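Spectinomycin phosphotransferase (Legionella pneumophila, PDB 3I1A) probably transfers a phosphate group from a bound nucleotide to the antibiotic spectinomycin, a kinase-like reaction that gives the bacterium resistance. Local coordinates at residues 3-15 with 26-40. Residues are numbered along the deposited sequence; the frame is centred on the assembly and turned at random.
Sequences KQPIQAQQLIELL and AQFIQGGADTNAFAY
Lys3 meets Phe38 through the methylene part of its chain: Lys3 CG lies at the ring's edge, 3.4 Å from Phe38 CZ, while the charged end leads away from the contact. A long aliphatic stem with a polar end suits this exposed border. Gln4 rests its CA on one face of the same ring as a CH-pi donor.

The Gln4 side chain reaches further, extended beyond CG, and carries its amide on to two more aromatic residues, Phe28 and Tyr40. Gln4 OE1 sits over a face of Phe28, 3.4 Å from Phe28 CD2, with amide and ring 32° apart. Gln4 NE2 comes to the edge of Tyr40 and gives its OH a short but weak, strongly bent hydrogen bond (2.7 Å, 120°). Pro5 joins Gln4 CA on the Phe38 face, a second CH-pi donor; Pro5 CD is 4.0 Å from the Phe38 centroid and 17° off the ring normal. Proline suits the place because its ring offers an apolar CD methylene, next to the backbone nitrogen, to the aromatic face.

Ala8 is small enough to let the chain come close to the strand, its CB 4.4 Å from Ala26 CB and 4.1 Å from Tyr40 CE2. Beside it, in one of two conformers of Gln9, a water donates to Gln9 OE1 and accepts from Ala26 N. From the first turn of the helix, Leu11 presses CD1 against Tyr40 CB at 3.7 Å, a branched aliphatic residue suited to this buried place.

The N-terminal segment thus packs across strands 25-29 and 38-43 of the five-stranded antiparallel sheet, whose strand 48-55 carries the nucleotide-binding Phe50 and Lys52, as in the N-terminal lobe of the protein kinase-like fold of aminoglycoside phosphotransferases.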
loop_
_atom_site.group_PDB
_atom_site.type_symbol
_atom_site.label_atom_id
_atom_site.label_comp_id
_atom_site.label_asym_id
_atom_site.label_seq_id
_atom_site.Cartn_x
_atom_site.Cartn_y
_atom_site.Cartn_z
ATOM N N LYS A 3 -18.690 -19.553 -0.086
ATOM C CA LYS A 3 -17.657 -19.165 -1.092
ATOM C C LYS A 3 -16.323 -19.802 -0.733
ATOM O O LYS A 3 -15.494 -20.084 -1.604
ATOM C CB LYS A 3 -17.506 -17.640 -1.124
ATOM C CG LYS A 3 -16.630 -17.115 -2.246
ATOM C CD LYS A 3 -16.920 -17.841 -3.551
ATOM C CE LYS A 3 -16.569 -16.976 -4.751
ATOM N NZ LYS A 3 -17.497 -15.808 -4.860
ATOM N N GLN A 4 -16.134 -20.036 0.559
ATOM C CA GLN A 4 -14.904 -20.628 1.073
ATOM C C GLN A 4 -14.581 -21.956 0.394
ATOM O O GLN A 4 -15.469 -22.787 0.169
ATOM C CB GLN A 4 -15.035 -20.832 2.577
ATOM C CG GLN A 4 -15.594 -19.623 3.290
ATOM C CD GLN A 4 -15.717 -19.821 4.786
ATOM O OE1 GLN A 4 -16.498 -19.142 5.446
ATOM N NE2 GLN A 4 -14.941 -20.745 5.329
ATOM N N PRO A 5 -13.302 -22.171 0.046
ATOM C CA PRO A 5 -12.869 -23.410 -0.609
ATOM C C PRO A 5 -12.938 -24.640 0.302
ATOM O O PRO A 5 -13.009 -25.777 -0.177
ATOM C CB PRO A 5 -11.438 -23.092 -1.046
ATOM C CG PRO A 5 -10.983 -22.089 -0.031
ATOM C CD PRO A 5 -12.194 -21.203 0.136
ATOM N N ILE A 6 -12.913 -24.401 1.610
ATOM C CA ILE A 6 -12.972 -25.464 2.610
ATOM C C ILE A 6 -13.728 -25.003 3.850
ATOM O O ILE A 6 -13.993 -23.815 4.021
ATOM C CB ILE A 6 -11.568 -25.865 3.080
ATOM C CG1 ILE A 6 -10.900 -24.661 3.755
ATOM C CG2 ILE A 6 -10.746 -26.360 1.895
ATOM C CD1 ILE A 6 -9.525 -24.929 4.272
ATOM N N GLN A 7 -14.084 -25.960 4.706
ATOM C CA GLN A 7 -14.753 -25.671 5.968
ATOM C C GLN A 7 -13.578 -25.465 6.936
ATOM O O GLN A 7 -12.582 -26.181 6.861
ATOM C CB GLN A 7 -15.608 -26.862 6.406
ATOM C CG GLN A 7 -16.711 -26.499 7.384
ATOM C CD GLN A 7 -16.180 -26.036 8.711
ATOM O OE1 GLN A 7 -16.471 -24.922 9.163
ATOM N NE2 GLN A 7 -15.403 -26.890 9.357
ATOM N N ALA A 8 -13.696 -24.501 7.843
ATOM C CA ALA A 8 -12.602 -24.190 8.766
ATOM C C ALA A 8 -11.897 -25.386 9.412
ATOM O O ALA A 8 -10.671 -25.394 9.560
ATOM C CB ALA A 8 -13.098 -23.231 9.850
ATOM N N GLN A 9 -12.664 -26.396 9.803
ATOM C CA GLN A 9 -12.084 -27.570 10.435
ATOM C C GLN A 9 -11.218 -28.403 9.497
ATOM O O GLN A 9 -10.427 -29.232 9.938
ATOM C CB GLN A 9 -13.193 -28.408 11.070
ATOM C CG GLN A 9 -14.004 -27.598 12.067
ATOM C CD GLN A 9 -13.118 -26.834 13.038
ATOM O OE1 GLN A 9 -13.548 -25.861 13.654
ATOM N NE2 GLN A 9 -11.875 -27.277 13.182
ATOM N N GLN A 10 -11.352 -28.177 8.194
ATOM C CA GLN A 10 -10.522 -28.890 7.233
ATOM C C GLN A 10 -9.101 -28.343 7.343
ATOM O O GLN A 10 -8.157 -28.968 6.884
ATOM C CB GLN A 10 -11.058 -28.715 5.808
ATOM C CG GLN A 10 -12.123 -29.739 5.461
ATOM C CD GLN A 10 -12.691 -29.561 4.072
ATOM O OE1 GLN A 10 -13.535 -28.685 3.843
ATOM N NE2 GLN A 10 -12.246 -30.394 3.138
ATOM N N LEU A 11 -8.958 -27.170 7.954
ATOM C CA LEU A 11 -7.631 -26.576 8.132
ATOM C C LEU A 11 -6.803 -27.356 9.108
ATOM O O LEU A 11 -5.567 -27.320 9.054
ATOM C CB LEU A 11 -7.715 -25.132 8.642
ATOM C CG LEU A 11 -7.767 -24.039 7.582
ATOM C CD1 LEU A 11 -7.848 -22.715 8.297
ATOM C CD2 LEU A 11 -6.517 -24.068 6.687
ATOM N N ILE A 12 -7.465 -28.038 10.031
ATOM C CA ILE A 12 -6.725 -28.811 10.999
ATOM C C ILE A 12 -5.924 -29.835 10.235
ATOM O O ILE A 12 -4.709 -29.904 10.400
ATOM C CB ILE A 12 -7.635 -29.514 12.018
ATOM C CG1 ILE A 12 -8.361 -28.463 12.864
ATOM C CG2 ILE A 12 -6.801 -30.430 12.912
ATOM C CD1 ILE A 12 -9.355 -29.055 13.841
ATOM N N GLU A 13 -6.592 -30.607 9.378
ATOM C CA GLU A 13 -5.887 -31.615 8.594
ATOM C C GLU A 13 -4.820 -31.007 7.704
ATOM O O GLU A 13 -3.711 -31.512 7.638
ATOM C CB GLU A 13 -6.852 -32.417 7.698
ATOM C CG GLU A 13 -6.125 -33.359 6.694
ATOM C CD GLU A 13 -7.074 -34.140 5.760
ATOM O OE1 GLU A 13 -7.939 -34.895 6.269
ATOM O OE2 GLU A 13 -6.946 -34.014 4.513
ATOM N N LEU A 14 -5.158 -29.936 6.990
ATOM C CA LEU A 14 -4.194 -29.316 6.088
ATOM C C LEU A 14 -2.961 -28.725 6.775
ATOM O O LEU A 14 -1.833 -28.842 6.266
ATOM C CB LEU A 14 -4.886 -28.246 5.243
ATOM C CG LEU A 14 -5.926 -28.854 4.297
ATOM C CD1 LEU A 14 -6.839 -27.767 3.745
ATOM C CD2 LEU A 14 -5.215 -29.577 3.181
ATOM N N LEU A 15 -3.154 -28.057 7.909
ATOM C CA LEU A 15 -2.003 -27.502 8.584
ATOM C C LEU A 15 -1.128 -28.635 9.144
ATOM O O LEU A 15 0.094 -28.527 9.153
ATOM C CB LEU A 15 -2.450 -26.528 9.688
ATOM C CG LEU A 15 -3.059 -25.254 9.050
ATOM C CD1 LEU A 15 -3.548 -24.292 10.126
ATOM C CD2 LEU A 15 -2.015 -24.556 8.197
ATOM N N ALA A 26 -9.998 -23.644 14.754
ATOM C CA ALA A 26 -9.880 -22.783 13.582
ATOM C C ALA A 26 -11.208 -22.075 13.347
ATOM O O ALA A 26 -12.271 -22.678 13.444
ATOM C CB ALA A 26 -9.498 -23.601 12.358
ATOM N N GLN A 27 -11.145 -20.793 13.023
ATOM C CA GLN A 27 -12.356 -20.022 12.823
ATOM C C GLN A 27 -12.224 -19.032 11.667
ATOM O O GLN A 27 -11.202 -18.358 11.528
ATOM C CB GLN A 27 -12.677 -19.288 14.129
ATOM C CG GLN A 27 -13.939 -18.468 14.117
ATOM C CD GLN A 27 -14.195 -17.812 15.460
ATOM O OE1 GLN A 27 -14.272 -18.488 16.491
ATOM N NE2 GLN A 27 -14.333 -16.490 15.457
ATOM N N PHE A 28 -13.260 -18.950 10.837
ATOM C CA PHE A 28 -13.248 -18.025 9.704
ATOM C C PHE A 28 -13.286 -16.601 10.228
ATOM O O PHE A 28 -14.024 -16.314 11.166
ATOM C CB PHE A 28 -14.462 -18.264 8.807
ATOM C CG PHE A 28 -14.596 -17.273 7.676
ATOM C CD1 PHE A 28 -13.559 -17.084 6.767
ATOM C CD2 PHE A 28 -15.774 -16.543 7.509
ATOM C CE1 PHE A 28 -13.688 -16.184 5.702
ATOM C CE2 PHE A 28 -15.914 -15.640 6.448
ATOM C CZ PHE A 28 -14.861 -15.464 5.541
ATOM N N ILE A 29 -12.489 -15.719 9.625
ATOM C CA ILE A 29 -12.430 -14.311 10.016
ATOM C C ILE A 29 -13.226 -13.496 9.001
ATOM O O ILE A 29 -12.795 -13.326 7.862
ATOM C CB ILE A 29 -10.981 -13.775 10.015
ATOM C CG1 ILE A 29 -10.123 -14.560 11.005
ATOM C CG2 ILE A 29 -10.976 -12.291 10.363
ATOM C CD1 ILE A 29 -8.683 -14.138 11.008
ATOM N N GLN A 30 -14.380 -12.986 9.421
ATOM C CA GLN A 30 -15.239 -12.216 8.527
ATOM C C GLN A 30 -14.640 -10.913 8.015
ATOM O O GLN A 30 -13.984 -10.182 8.757
ATOM C CB GLN A 30 -16.572 -11.906 9.206
ATOM C CG GLN A 30 -17.579 -11.302 8.252
ATOM C CD GLN A 30 -17.869 -12.220 7.084
ATOM O OE1 GLN A 30 -18.489 -13.272 7.245
ATOM N NE2 GLN A 30 -17.408 -11.834 5.900
ATOM N N GLY A 31 -14.881 -10.637 6.736
ATOM C CA GLY A 31 -14.395 -9.419 6.111
ATOM C C GLY A 31 -12.922 -9.100 6.289
ATOM O O GLY A 31 -12.456 -8.052 5.838
ATOM N N GLY A 32 -12.185 -9.992 6.944
ATOM C CA GLY A 32 -10.769 -9.758 7.153
ATOM C C GLY A 32 -10.010 -9.632 5.846
ATOM O O GLY A 32 -9.234 -8.689 5.654
ATOM N N ALA A 33 -10.237 -10.586 4.943
ATOM C CA ALA A 33 -9.580 -10.601 3.638
ATOM C C ALA A 33 -10.361 -9.779 2.609
ATOM O O ALA A 33 -11.485 -9.345 2.872
ATOM C CB ALA A 33 -9.427 -12.037 3.153
ATOM N N ASP A 34 -9.760 -9.575 1.438
ATOM C CA ASP A 34 -10.412 -8.802 0.393
ATOM C C ASP A 34 -10.250 -9.409 -0.990
ATOM O O ASP A 34 -9.210 -9.990 -1.304
ATOM N N THR A 35 -11.277 -9.268 -1.824
ATOM C CA THR A 35 -11.218 -9.824 -3.164
ATOM C C THR A 35 -11.122 -11.335 -3.108
ATOM O O THR A 35 -11.926 -11.986 -2.442
ATOM N N ASN A 36 -10.139 -11.899 -3.803
ATOM C CA ASN A 36 -9.955 -13.342 -3.801
ATOM C C ASN A 36 -9.106 -13.763 -2.608
ATOM O O ASN A 36 -7.899 -13.968 -2.737
ATOM C CB ASN A 36 -9.290 -13.808 -5.102
ATOM C CG ASN A 36 -8.897 -15.276 -5.062
ATOM O OD1 ASN A 36 -9.410 -16.046 -4.246
ATOM N ND2 ASN A 36 -7.991 -15.674 -5.952
ATOM N N ALA A 37 -9.736 -13.879 -1.441
ATOM C CA ALA A 37 -9.019 -14.291 -0.241
ATOM C C ALA A 37 -9.958 -14.570 0.921
ATOM O O ALA A 37 -10.966 -13.887 1.109
ATOM C CB ALA A 37 -8.013 -13.235 0.154
ATOM N N PHE A 38 -9.616 -15.593 1.693
ATOM C CA PHE A 38 -10.396 -15.977 2.853
ATOM C C PHE A 38 -9.412 -16.120 4.008
ATOM O O PHE A 38 -8.432 -16.865 3.909
ATOM C CB PHE A 38 -11.121 -17.294 2.574
ATOM C CG PHE A 38 -11.932 -17.271 1.312
ATOM C CD1 PHE A 38 -11.321 -17.459 0.079
ATOM C CD2 PHE A 38 -13.304 -17.023 1.354
ATOM C CE1 PHE A 38 -12.059 -17.403 -1.094
ATOM C CE2 PHE A 38 -14.052 -16.964 0.185
ATOM C CZ PHE A 38 -13.428 -17.154 -1.041
ATOM N N ALA A 39 -9.657 -15.386 5.091
ATOM C CA ALA A 39 -8.765 -15.415 6.245
ATOM C C ALA A 39 -9.364 -16.218 7.385
ATOM O O ALA A 39 -10.586 -16.222 7.595
ATOM C CB ALA A 39 -8.449 -13.987 6.703
ATOM N N TYR A 40 -8.488 -16.901 8.116
ATOM C CA TYR A 40 -8.898 -17.738 9.229
ATOM C C TYR A 40 -7.924 -17.598 10.377
ATOM O O TYR A 40 -6.741 -17.309 10.158
ATOM C CB TYR A 40 -8.887 -19.222 8.822
ATOM C CG TYR A 40 -9.795 -19.634 7.689
ATOM C CD1 TYR A 40 -9.433 -19.419 6.361
ATOM C CD2 TYR A 40 -11.026 -20.250 7.956
ATOM C CE1 TYR A 40 -10.275 -19.802 5.318
ATOM C CE2 TYR A 40 -11.872 -20.634 6.931
ATOM C CZ TYR A 40 -11.492 -20.404 5.612
ATOM O OH TYR A 40 -12.341 -20.760 4.599
HETATM O O HOH W 1 -12.281 -24.711 16.113
#